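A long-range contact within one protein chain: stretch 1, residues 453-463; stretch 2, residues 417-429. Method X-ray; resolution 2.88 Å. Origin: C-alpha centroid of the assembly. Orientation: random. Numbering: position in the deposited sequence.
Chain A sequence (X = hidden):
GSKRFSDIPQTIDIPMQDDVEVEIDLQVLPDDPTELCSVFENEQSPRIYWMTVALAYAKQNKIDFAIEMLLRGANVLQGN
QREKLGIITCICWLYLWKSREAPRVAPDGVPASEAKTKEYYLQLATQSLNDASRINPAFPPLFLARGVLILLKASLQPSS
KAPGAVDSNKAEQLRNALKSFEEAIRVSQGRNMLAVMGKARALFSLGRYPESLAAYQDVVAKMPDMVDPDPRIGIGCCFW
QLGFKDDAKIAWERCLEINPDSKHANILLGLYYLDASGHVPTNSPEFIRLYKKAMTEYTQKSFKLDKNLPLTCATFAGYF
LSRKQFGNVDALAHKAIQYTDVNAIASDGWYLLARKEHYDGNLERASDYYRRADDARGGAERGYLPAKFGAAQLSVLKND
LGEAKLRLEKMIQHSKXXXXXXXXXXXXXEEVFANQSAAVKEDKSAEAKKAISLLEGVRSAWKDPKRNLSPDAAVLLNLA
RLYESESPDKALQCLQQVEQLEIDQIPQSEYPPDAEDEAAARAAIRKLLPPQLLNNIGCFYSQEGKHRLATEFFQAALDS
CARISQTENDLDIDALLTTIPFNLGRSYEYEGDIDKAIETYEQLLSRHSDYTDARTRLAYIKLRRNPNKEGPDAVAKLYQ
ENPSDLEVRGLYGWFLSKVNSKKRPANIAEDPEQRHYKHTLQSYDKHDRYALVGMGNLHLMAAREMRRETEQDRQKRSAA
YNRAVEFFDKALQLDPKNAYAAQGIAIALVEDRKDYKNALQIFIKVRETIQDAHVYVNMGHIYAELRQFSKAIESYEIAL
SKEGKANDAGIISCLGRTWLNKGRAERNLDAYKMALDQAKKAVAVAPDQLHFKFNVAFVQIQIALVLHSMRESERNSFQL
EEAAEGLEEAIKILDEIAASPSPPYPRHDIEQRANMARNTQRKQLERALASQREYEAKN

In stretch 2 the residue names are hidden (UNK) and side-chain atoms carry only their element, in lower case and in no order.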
# COMPACT_ATOMS: atom_id res chain seq x y z
N SER A 453 -1.20 -0.18 4.43
CA SER A 453 -1.79 1.09 3.98
C SER A 453 -1.64 1.35 2.48
O SER A 453 -2.58 1.82 1.82
CB SER A 453 -1.16 2.25 4.72
OG SER A 453 0.24 2.05 4.85
N LEU A 454 -0.45 1.06 1.95
CA LEU A 454 -0.18 1.24 0.52
C LEU A 454 -1.04 0.36 -0.37
O LEU A 454 -1.60 0.83 -1.35
CB LEU A 454 1.30 0.99 0.21
CG LEU A 454 2.27 2.10 0.67
CD1 LEU A 454 3.63 1.98 0.01
CD2 LEU A 454 1.69 3.49 0.41
N LEU A 455 -1.16 -0.90 -0.01
CA LEU A 455 -1.93 -1.85 -0.81
C LEU A 455 -3.46 -1.70 -0.60
O LEU A 455 -4.25 -2.13 -1.43
CB LEU A 455 -1.45 -3.27 -0.52
CG LEU A 455 0.09 -3.47 -0.65
CD1 LEU A 455 0.53 -4.90 -0.46
CD2 LEU A 455 0.62 -3.01 -1.99
N GLU A 456 -3.87 -1.07 0.50
CA GLU A 456 -5.28 -0.70 0.69
C GLU A 456 -5.62 0.55 -0.12
O GLU A 456 -6.78 0.75 -0.51
CB GLU A 456 -5.59 -0.42 2.17
CG GLU A 456 -5.94 -1.67 2.96
CD GLU A 456 -6.87 -2.60 2.20
OE1 GLU A 456 -6.49 -3.77 1.99
OE2 GLU A 456 -7.97 -2.17 1.79
N GLY A 457 -4.61 1.39 -0.31
CA GLY A 457 -4.70 2.52 -1.23
C GLY A 457 -4.78 2.05 -2.67
O GLY A 457 -5.43 2.69 -3.49
N VAL A 458 -4.10 0.95 -2.97
CA VAL A 458 -4.23 0.28 -4.25
C VAL A 458 -5.62 -0.34 -4.41
O VAL A 458 -6.15 -0.37 -5.51
CB VAL A 458 -3.18 -0.82 -4.40
CG1 VAL A 458 -3.48 -1.73 -5.59
CG2 VAL A 458 -1.79 -0.21 -4.56
N ARG A 459 -6.20 -0.84 -3.33
CA ARG A 459 -7.56 -1.37 -3.39
C ARG A 459 -8.56 -0.26 -3.69
O ARG A 459 -9.49 -0.45 -4.47
CB ARG A 459 -7.94 -2.08 -2.09
CG ARG A 459 -7.64 -3.56 -2.13
CD ARG A 459 -7.94 -4.22 -0.80
NE ARG A 459 -8.18 -5.65 -0.96
CZ ARG A 459 -8.90 -6.40 -0.13
NH1 ARG A 459 -9.06 -7.69 -0.39
NH2 ARG A 459 -9.46 -5.89 0.96
N SER A 460 -8.35 0.89 -3.06
CA SER A 460 -9.12 2.10 -3.37
C SER A 460 -9.08 2.43 -4.87
O SER A 460 -10.08 2.86 -5.44
CB SER A 460 -8.55 3.27 -2.58
OG SER A 460 -8.09 2.83 -1.32
N ALA A 461 -7.91 2.22 -5.48
CA ALA A 461 -7.72 2.42 -6.92
C ALA A 461 -8.55 1.47 -7.77
O ALA A 461 -9.03 1.83 -8.84
CB ALA A 461 -6.25 2.30 -7.29
N TRP A 462 -8.72 0.24 -7.28
CA TRP A 462 -9.58 -0.72 -7.97
C TRP A 462 -11.05 -0.31 -7.77
O TRP A 462 -11.90 -0.66 -8.58
CB TRP A 462 -9.38 -2.13 -7.42
CG TRP A 462 -7.97 -2.68 -7.42
CD1 TRP A 462 -6.81 -2.01 -7.68
CD2 TRP A 462 -7.59 -4.02 -7.10
NE1 TRP A 462 -5.74 -2.85 -7.55
CE2 TRP A 462 -6.19 -4.09 -7.19
CE3 TRP A 462 -8.31 -5.17 -6.75
CZ2 TRP A 462 -5.49 -5.27 -6.94
CZ3 TRP A 462 -7.61 -6.33 -6.51
CH2 TRP A 462 -6.22 -6.38 -6.60
N LYS A 463 -11.32 0.41 -6.69
CA LYS A 463 -12.68 0.75 -6.30
C LYS A 463 -13.31 1.82 -7.17
O LYS A 463 -14.47 1.71 -7.54
CB LYS A 463 -12.73 1.20 -4.84
CG LYS A 463 -14.15 1.33 -4.29
CD LYS A 463 -14.24 1.03 -2.79
CE LYS A 463 -15.64 0.62 -2.35
NZ LYS A 463 -16.46 -0.06 -3.40
N UNK A 417 0.49 8.38 -6.67
CA UNK A 417 0.65 7.61 -7.88
C UNK A 417 0.46 6.12 -7.65
O UNK A 417 1.13 5.52 -6.82
c UNK A 417 2.25 6.91 -9.68
n UNK A 417 3.50 6.77 -10.08
o UNK A 417 1.31 6.35 -10.23
c UNK A 417 2.03 7.81 -8.48
N UNK A 418 -0.44 5.53 -8.43
CA UNK A 418 -0.74 4.10 -8.31
C UNK A 418 0.52 3.23 -8.43
O UNK A 418 0.80 2.42 -7.56
c UNK A 418 -3.36 0.29 -9.03
c UNK A 418 -1.78 3.72 -9.38
c UNK A 418 -2.03 2.25 -9.51
c UNK A 418 -3.13 1.65 -8.90
c UNK A 418 -1.18 1.45 -10.27
o UNK A 418 -2.72 -1.82 -9.92
c UNK A 418 -2.50 -0.48 -9.78
c UNK A 418 -1.40 0.09 -10.41
N UNK A 419 1.28 3.41 -9.49
CA UNK A 419 2.44 2.55 -9.77
C UNK A 419 3.53 2.61 -8.70
O UNK A 419 4.20 1.61 -8.42
c UNK A 419 3.06 2.92 -11.12
o UNK A 419 0.88 4.34 -12.29
c UNK A 419 2.32 2.39 -12.35
c UNK A 419 1.14 3.25 -12.84
o UNK A 419 0.46 2.82 -13.79
N UNK A 420 3.73 3.79 -8.12
CA UNK A 420 4.64 3.94 -6.99
C UNK A 420 4.08 3.13 -5.81
O UNK A 420 4.73 2.20 -5.32
c UNK A 420 4.82 5.42 -6.63
N UNK A 421 2.84 3.46 -5.42
CA UNK A 421 2.17 2.81 -4.30
C UNK A 421 2.27 1.28 -4.32
O UNK A 421 2.58 0.65 -3.32
c UNK A 421 -2.27 4.30 -4.12
s UNK A 421 -1.07 4.93 -2.95
c UNK A 421 0.69 3.23 -4.24
c UNK A 421 0.48 4.68 -3.83
N UNK A 422 1.99 0.68 -5.46
CA UNK A 422 2.00 -0.78 -5.56
C UNK A 422 3.41 -1.33 -5.44
O UNK A 422 3.61 -2.40 -4.92
c UNK A 422 2.06 -0.83 -8.11
c UNK A 422 0.47 -3.47 -7.93
c UNK A 422 1.34 -1.32 -6.86
c UNK A 422 1.35 -2.85 -6.86
N UNK A 423 4.39 -0.60 -5.96
CA UNK A 423 5.76 -1.09 -5.94
C UNK A 423 6.37 -0.95 -4.56
O UNK A 423 7.05 -1.85 -4.05
c UNK A 423 8.85 -0.16 -8.11
c UNK A 423 6.64 -0.34 -6.93
c UNK A 423 8.11 -2.36 -7.20
c UNK A 423 8.08 -0.86 -7.00
N UNK A 424 6.13 0.21 -3.96
CA UNK A 424 6.65 0.47 -2.64
C UNK A 424 6.05 -0.55 -1.67
O UNK A 424 6.79 -1.29 -1.02
c UNK A 424 6.38 1.92 -2.24
c UNK A 424 7.03 2.40 -0.93
c UNK A 424 8.55 2.23 -0.92
c UNK A 424 6.65 3.86 -0.70
N UNK A 425 4.73 -0.63 -1.62
CA UNK A 425 4.02 -1.59 -0.75
C UNK A 425 4.51 -3.04 -0.87
O UNK A 425 4.74 -3.71 0.13
N UNK A 426 4.68 -3.50 -2.11
CA UNK A 426 5.25 -4.82 -2.37
C UNK A 426 6.62 -4.91 -1.74
O UNK A 426 6.96 -5.91 -1.12
c UNK A 426 5.67 -6.54 -4.14
o UNK A 426 4.24 -4.68 -4.58
c UNK A 426 5.42 -5.08 -3.87
N UNK A 427 7.41 -3.86 -1.93
CA UNK A 427 8.78 -3.82 -1.41
C UNK A 427 8.80 -4.02 0.12
O UNK A 427 9.57 -4.84 0.62
c UNK A 427 10.99 -2.41 -1.78
c UNK A 427 11.64 -2.76 -0.44
c UNK A 427 9.45 -2.49 -1.78
c UNK A 427 11.42 -1.02 -2.20
N UNK A 428 7.98 -3.24 0.82
CA UNK A 428 7.81 -3.36 2.25
C UNK A 428 7.29 -4.75 2.65
O UNK A 428 7.83 -5.40 3.56
c UNK A 428 6.86 -2.29 2.77
c UNK A 428 8.57 1.64 3.23
o UNK A 428 9.17 2.87 3.39
c UNK A 428 8.79 -0.73 3.25
c UNK A 428 6.68 0.24 2.76
c UNK A 428 9.34 0.53 3.40
c UNK A 428 7.46 -0.90 2.91
c UNK A 428 7.23 1.51 2.91
N UNK A 429 6.24 -5.22 1.99
CA UNK A 429 5.70 -6.52 2.32
C UNK A 429 6.82 -7.53 2.27
O UNK A 429 7.08 -8.19 3.23
c UNK A 429 4.61 -6.92 1.35

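Position 417 precedes the helix and carries two side-chain carbons, the second bearing one oxygen and one nitrogen: an amide, out of reach of stretch 1. This is Asn417, the N-cap, whose OD1 accepts from the backbone N of position 419 at 3.0 Å and so satisfies an amide that the first turn would leave unpaired.

Position 418 has one carbon leading to a six-carbon ring that bears an oxygen. Such a ring, packed beside Val458, Ala461 and Trp462, is a tyrosine: Tyr418. Ala461 CB lies at the ring edge, 3.6 Å from Tyr418 CD2, and Val458 CG1 is 4.0 Å from Tyr418 CE2. Trp462 NE1 comes to 4.0 Å from Tyr418 OH, too far for a hydrogen bond.

Position 419 holds three carbons, the third carrying two oxygens, a carboxylate; the CA-to-CB bond points away from stretch 1 and there is no contact: Glu419. Position 420 has a single carbon and touches nothing across the interface: Ala420.

Position 421 is an unbranched chain of two carbons, a sulfur and a carbon, its last carbon against Gly457 O and Val458: Met421. Its CA-to-CB bond points sideways, but the end comes nearer, and Met421 CE packs 3.6 Å from Gly457 O. An ideal CB on Gly457 would lie 3.4 Å from that same CE, a tight fit, so the bare glycine leaves room for the methionine tip.

Position 422 has four carbons, forked at the first, with one arm two carbons long, and packs on Val458: Ile422. Its CB lies 4.0 Å from Val458 CG2. Position 423 also has four carbons, but forked at the second; its CA-to-CB bond points away, and it makes no contact: Leu423. The same fork at 424, set against Leu454, gives Leu424, whose CB sits 3.6 Å from Leu454 CD1.

Position 425 has no side-chain atoms, and its backbone meets Leu454 and Leu455 directly, hence Gly425. Here the backbones come closest, Gly425 CA lying 5.2 Å from Leu454 CA. An ideal CB would fall 2.6 Å from Leu455 CD2, a clash, and 3.1 Å from Leu454 CB. Instead, Leu454 CD1 reaches Gly425 N at 3.3 Å and Leu455 CD2 approaches Gly425 CA at 3.9 Å.

Position 426 shows one carbon carrying an oxygen and a carbon, its CA-to-CB bond pointing away: Thr426. Its OG1 donates to Ile422 O at a very short 2.4 Å. Position 427, four carbons forked at the second, is Leu427, out of reach. At 428 a six-carbon ring with an oxygen follows one carbon and approaches Leu454; this is Tyr428, whose CD2 is 4.5 Å from Leu454 CD1. Position 429, with one carbon, is Ala429.

The contact is apolar, with no hydrogen bond between the stretches. The two helix axes run roughly antiparallel, at 144°, and approach to 8.4 Å; the stretches bury 511 Å² in all. The rule to read is glycine against bulk: Gly425 admits Leu454 and Leu455, while Gly457 makes room for Met421. Farther along, Val458 meets Tyr418, Met421 and Ile422, and small Ala461 accommodates the Tyr418 ring edge.

Stretch 2 417-429: NYEAMILLGTLYA
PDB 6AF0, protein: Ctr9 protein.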